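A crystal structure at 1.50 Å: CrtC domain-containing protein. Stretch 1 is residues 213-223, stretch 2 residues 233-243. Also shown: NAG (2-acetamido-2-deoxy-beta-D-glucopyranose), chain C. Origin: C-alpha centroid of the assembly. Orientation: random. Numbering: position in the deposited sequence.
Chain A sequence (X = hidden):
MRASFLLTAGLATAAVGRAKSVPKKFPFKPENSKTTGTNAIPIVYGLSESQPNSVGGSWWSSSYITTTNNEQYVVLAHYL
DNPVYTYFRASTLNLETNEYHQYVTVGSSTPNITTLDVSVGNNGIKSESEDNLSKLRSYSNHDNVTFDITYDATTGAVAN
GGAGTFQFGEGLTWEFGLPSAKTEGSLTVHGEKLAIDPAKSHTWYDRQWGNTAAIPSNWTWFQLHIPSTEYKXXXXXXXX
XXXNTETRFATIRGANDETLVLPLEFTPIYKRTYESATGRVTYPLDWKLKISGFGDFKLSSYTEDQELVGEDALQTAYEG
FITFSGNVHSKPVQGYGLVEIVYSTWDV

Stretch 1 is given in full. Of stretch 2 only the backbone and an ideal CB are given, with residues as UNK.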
# COMPACT_ATOMS: atom_id res chain seq x y z
N ALA A 213 19.00 1.79 -8.47
CA ALA A 213 18.69 3.11 -7.93
C ALA A 213 17.88 3.95 -8.90
O ALA A 213 17.20 4.89 -8.47
CB ALA A 213 19.98 3.84 -7.56
N ALA A 214 17.94 3.64 -10.20
CA ALA A 214 17.24 4.42 -11.22
C ALA A 214 15.80 3.93 -11.31
O ALA A 214 15.43 3.15 -12.19
CB ALA A 214 17.95 4.34 -12.56
N ILE A 215 14.98 4.40 -10.38
CA ILE A 215 13.56 4.06 -10.36
C ILE A 215 12.81 5.10 -11.19
O ILE A 215 13.43 6.08 -11.62
CB ILE A 215 13.04 3.97 -8.91
CG1 ILE A 215 13.22 5.31 -8.18
CG2 ILE A 215 13.72 2.84 -8.18
CD1 ILE A 215 12.61 5.31 -6.79
N PRO A 216 11.51 4.92 -11.46
CA PRO A 216 10.80 5.92 -12.27
C PRO A 216 10.82 7.30 -11.63
O PRO A 216 10.95 7.43 -10.41
CB PRO A 216 9.37 5.36 -12.35
CG PRO A 216 9.55 3.88 -12.19
CD PRO A 216 10.67 3.73 -11.20
N SER A 217 10.70 8.33 -12.47
CA SER A 217 10.67 9.69 -11.96
C SER A 217 9.48 9.92 -11.04
O SER A 217 9.57 10.66 -10.05
CB SER A 217 10.64 10.69 -13.12
OG SER A 217 9.44 10.55 -13.87
N ASN A 218 8.34 9.30 -11.35
CA ASN A 218 7.13 9.45 -10.55
C ASN A 218 6.14 8.39 -11.00
O ASN A 218 6.24 7.86 -12.11
CB ASN A 218 6.53 10.86 -10.65
CG ASN A 218 6.03 11.25 -12.05
OD1 ASN A 218 6.81 11.38 -13.00
ND2 ASN A 218 4.73 11.46 -12.17
N TRP A 219 5.20 8.08 -10.13
CA TRP A 219 4.20 7.07 -10.46
C TRP A 219 2.91 7.34 -9.70
O TRP A 219 2.88 8.11 -8.74
CB TRP A 219 4.70 5.65 -10.15
CG TRP A 219 5.04 5.38 -8.69
CD1 TRP A 219 4.16 5.05 -7.69
CD2 TRP A 219 6.34 5.38 -8.10
NE1 TRP A 219 4.85 4.86 -6.51
CE2 TRP A 219 6.18 5.05 -6.74
CE3 TRP A 219 7.63 5.64 -8.59
CZ2 TRP A 219 7.26 4.97 -5.86
CZ3 TRP A 219 8.70 5.55 -7.72
CH2 TRP A 219 8.51 5.22 -6.37
N THR A 220 1.86 6.66 -10.14
CA THR A 220 0.66 6.47 -9.35
C THR A 220 0.45 4.97 -9.20
O THR A 220 0.57 4.22 -10.18
CB THR A 220 -0.57 7.12 -10.00
OG1 THR A 220 -0.33 8.53 -10.14
CG2 THR A 220 -1.82 6.90 -9.15
N TRP A 221 0.13 4.54 -7.97
CA TRP A 221 -0.21 3.16 -7.66
C TRP A 221 -1.59 3.12 -7.03
O TRP A 221 -1.89 3.90 -6.12
CB TRP A 221 0.83 2.53 -6.71
CG TRP A 221 0.55 1.11 -6.29
CD1 TRP A 221 0.59 -0.01 -7.08
CD2 TRP A 221 0.22 0.65 -4.96
NE1 TRP A 221 0.30 -1.14 -6.33
CE2 TRP A 221 0.07 -0.76 -5.03
CE3 TRP A 221 0.04 1.29 -3.73
CZ2 TRP A 221 -0.25 -1.54 -3.92
CZ3 TRP A 221 -0.28 0.51 -2.61
CH2 TRP A 221 -0.43 -0.89 -2.72
N PHE A 222 -2.42 2.19 -7.50
CA PHE A 222 -3.73 1.95 -6.93
C PHE A 222 -3.79 0.58 -6.27
O PHE A 222 -3.34 -0.42 -6.85
CB PHE A 222 -4.84 2.02 -7.98
CG PHE A 222 -5.08 3.40 -8.52
CD1 PHE A 222 -5.93 4.27 -7.85
CD2 PHE A 222 -4.47 3.81 -9.70
CE1 PHE A 222 -6.16 5.55 -8.34
CE2 PHE A 222 -4.71 5.09 -10.20
CZ PHE A 222 -5.55 5.96 -9.53
N GLN A 223 -4.41 0.54 -5.10
CA GLN A 223 -4.70 -0.68 -4.35
C GLN A 223 -6.21 -0.72 -4.18
O GLN A 223 -6.76 0.10 -3.45
CB GLN A 223 -3.99 -0.64 -3.00
CG GLN A 223 -4.32 -1.82 -2.11
CD GLN A 223 -4.28 -1.49 -0.63
OE1 GLN A 223 -5.21 -1.81 0.10
NE2 GLN A 223 -3.18 -0.86 -0.18
N UNK A 233 -6.80 -5.64 -6.55
CA UNK A 233 -6.16 -5.00 -7.70
C UNK A 233 -4.96 -4.20 -7.22
O UNK A 233 -5.08 -3.36 -6.32
CB UNK A 233 -7.14 -4.10 -8.45
N UNK A 234 -3.82 -4.41 -7.88
CA UNK A 234 -2.59 -3.65 -7.63
C UNK A 234 -2.14 -3.10 -8.97
O UNK A 234 -1.71 -3.86 -9.84
CB UNK A 234 -1.50 -4.51 -6.98
N UNK A 235 -2.28 -1.78 -9.17
CA UNK A 235 -2.15 -1.19 -10.49
C UNK A 235 -1.07 -0.11 -10.49
O UNK A 235 -1.08 0.77 -9.62
CB UNK A 235 -3.49 -0.61 -10.95
N UNK A 236 -0.20 -0.14 -11.49
CA UNK A 236 0.92 0.79 -11.60
C UNK A 236 0.83 1.60 -12.89
O UNK A 236 0.59 1.05 -13.97
CB UNK A 236 2.25 0.03 -11.54
N UNK A 237 1.10 2.90 -12.78
CA UNK A 237 1.20 3.78 -13.95
C UNK A 237 2.45 4.64 -13.80
O UNK A 237 2.62 5.33 -12.79
CB UNK A 237 -0.05 4.65 -14.10
N UNK A 238 3.33 4.59 -14.80
CA UNK A 238 4.53 5.44 -14.81
C UNK A 238 5.19 5.32 -16.17
O UNK A 238 4.94 4.37 -16.92
CB UNK A 238 5.50 5.05 -13.70
N UNK A 239 6.06 6.28 -16.48
CA UNK A 239 6.80 6.25 -17.73
C UNK A 239 8.11 5.49 -17.58
O UNK A 239 8.77 5.56 -16.54
CB UNK A 239 7.07 7.67 -18.22
N UNK A 240 8.49 4.77 -18.64
CA UNK A 240 9.79 4.12 -18.71
C UNK A 240 10.63 4.87 -19.73
O UNK A 240 10.51 4.63 -20.94
CB UNK A 240 9.66 2.64 -19.08
N UNK A 241 11.51 5.78 -19.30
CA UNK A 241 12.34 6.52 -20.26
C UNK A 241 13.54 5.74 -20.76
O UNK A 241 14.23 6.21 -21.67
CB UNK A 241 12.83 7.82 -19.62
N UNK A 242 13.81 4.57 -20.20
CA UNK A 242 14.92 3.75 -20.66
C UNK A 242 14.51 2.93 -21.87
O UNK A 242 15.24 2.89 -22.87
CB UNK A 242 15.41 2.83 -19.54
N UNK A 243 13.35 2.29 -21.81
CA UNK A 243 12.77 1.62 -22.97
C UNK A 243 11.94 2.55 -23.84
O UNK A 243 11.55 2.14 -24.94
CB UNK A 243 11.90 0.45 -22.51
C1 NAG C . 4.19 11.94 -13.41
C2 NAG C . 2.70 11.69 -13.62
C3 NAG C . 2.20 12.48 -14.83
C4 NAG C . 2.60 13.95 -14.76
C5 NAG C . 4.07 14.12 -14.42
C6 NAG C . 4.42 15.55 -14.07
C7 NAG C . 1.66 9.55 -13.01
C8 NAG C . 1.45 8.12 -13.41
N2 NAG C . 2.43 10.28 -13.82
O3 NAG C . 0.78 12.36 -14.89
O4 NAG C . 2.40 14.53 -16.04
O5 NAG C . 4.42 13.34 -13.27
O6 NAG C . 3.64 16.00 -12.97
O7 NAG C . 1.19 10.01 -11.97

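Stretch 2 runs antiparallel to strand 218-223; the backbone of 233-240 is extended, and from 234 to 237 successive CB atoms alternate between the two sides of the sheet. At position 233 the ideal CB points sideways and meets nothing of stretch 1 nearby, so many residues would do. It is Ile-233, and its side chain leads away.

Position 234 pairs with Gln-223, and its CB lies 3.9 Å from NE1 of Trp-221, an indole donor at the ring edge. A short acceptor suits: serine, threonine or perhaps asparagine. The residue is Ser-234; with chi1 in t, its OG accepts a hydrogen bond from Trp-221 NE1 at 2.9 Å.

Position 235 shares its side of the sheet with Phe-222. Its backbone makes both bonds of the pair, Phe-222 N to 235 O and 235 N to Phe-222 O, each 2.9 Å. The CB stands beside the Phe-222 side chain, where a small or moderate apolar residue would fit. Ala-235 places its CB 4.2 Å from Phe-222 CB.

At position 236 the CB emerges on the side carrying Trp-221, 4.8 Å from Trp-221 CD1, with the Trp-219 ring farther along. A broad apolar or aromatic group could reach both. Trp-236 does so: Trp-221 CB lies over its six-membered ring, 4.3 Å from the centroid, while its edge approaches the Trp-219 face, CZ3 to Trp-219 CD1 being 3.4 Å.

Position 237 pairs with Thr-220 through two backbone hydrogen bonds. Its CB points to the side of Thr-220 and Phe-222, favouring valine, isoleucine or leucine. Ile-237 extends CD1 to 3.9 Å from Phe-222 CD2, at the ring edge.

At position 238 the CB points toward stretch 1, 3.7 Å from Trp-219 CB and 4.1 Å from Pro-216 CB. These apolar surfaces invite a large hydrophobic side chain. Phe-238 lays its ring against proline: Pro-216 CG sits 3.9 Å from the ring centroid, a CH-pi contact.

Position 239 points sideways, with nothing of stretch 1 near its CB, and tolerates polar residues. The backbone of Ser-239 is linked by waters to Ser-217 N and Asn-218 O, while OG bonds elsewhere in the structure. Position 240 points away; an acceptor could serve the turn that follows, and Asp-240 OD1 accepts from the backbone nitrogens of 242 and 243.

At 241, phi of -80° is compatible with proline, and Pro-241 is found. Position 242 points toward Ala-214 across a gap that a long apolar side chain could span; Phe-242 brings CZ to 3.9 Å from Ala-214 CB. Position 243 is out of reach of stretch 1, which sets no preference there; it is Arg-243.

Stretch 2 (233-243) ISAWIFSDPFR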
# COMPACT_ATOMS: atom_id res chain seq x y z
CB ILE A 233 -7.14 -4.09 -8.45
CG1 ILE A 233 -8.36 -4.90 -8.87
CG2 ILE A 233 -6.43 -3.45 -9.66
CD1 ILE A 233 -9.43 -4.06 -9.51
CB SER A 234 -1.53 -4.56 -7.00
OG SER A 234 -0.28 -3.92 -6.86
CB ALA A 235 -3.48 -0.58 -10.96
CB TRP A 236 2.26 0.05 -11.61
CG TRP A 236 2.70 -0.53 -10.29
CD1 TRP A 236 2.47 -1.79 -9.84
CD2 TRP A 236 3.51 0.12 -9.31
NE1 TRP A 236 3.06 -1.96 -8.60
CE2 TRP A 236 3.71 -0.80 -8.25
CE3 TRP A 236 4.07 1.40 -9.21
CZ2 TRP A 236 4.46 -0.48 -7.12
CZ3 TRP A 236 4.82 1.71 -8.09
CH2 TRP A 236 5.00 0.77 -7.05
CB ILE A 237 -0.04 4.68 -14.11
CG1 ILE A 237 -1.33 3.85 -14.07
CG2 ILE A 237 0.04 5.47 -15.42
CD1 ILE A 237 -1.95 3.79 -12.68
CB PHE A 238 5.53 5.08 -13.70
CG PHE A 238 5.96 3.63 -13.70
CD1 PHE A 238 7.00 3.20 -14.51
CD2 PHE A 238 5.33 2.70 -12.88
CE1 PHE A 238 7.41 1.88 -14.52
CE2 PHE A 238 5.73 1.36 -12.88
CZ PHE A 238 6.77 0.95 -13.70
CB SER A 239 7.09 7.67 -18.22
OG SER A 239 5.89 8.39 -18.42
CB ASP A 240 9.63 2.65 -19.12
CG ASP A 240 10.95 1.91 -19.19
OD1 ASP A 240 12.02 2.57 -19.17
OD2 ASP A 240 10.94 0.67 -19.27
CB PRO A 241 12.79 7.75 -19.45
CG PRO A 241 12.89 7.22 -18.05
CD PRO A 241 11.76 6.21 -17.91
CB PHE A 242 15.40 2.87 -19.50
CG PHE A 242 15.63 3.64 -18.22
CD1 PHE A 242 16.81 4.34 -18.01
CD2 PHE A 242 14.63 3.70 -17.25
CE1 PHE A 242 17.01 5.06 -16.83
CE2 PHE A 242 14.83 4.43 -16.08
CZ PHE A 242 16.02 5.11 -15.88
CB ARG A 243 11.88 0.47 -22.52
CG ARG A 243 12.61 -0.66 -21.89
CD ARG A 243 11.57 -1.66 -21.41
NE ARG A 243 12.20 -2.87 -20.91
CZ ARG A 243 11.52 -3.87 -20.35
NH1 ARG A 243 10.20 -3.78 -20.23
NH2 ARG A 243 12.17 -4.94 -19.92
O HOH W 1 9.77 7.85 -15.17
O HOH W 2 6.50 8.58 -14.80
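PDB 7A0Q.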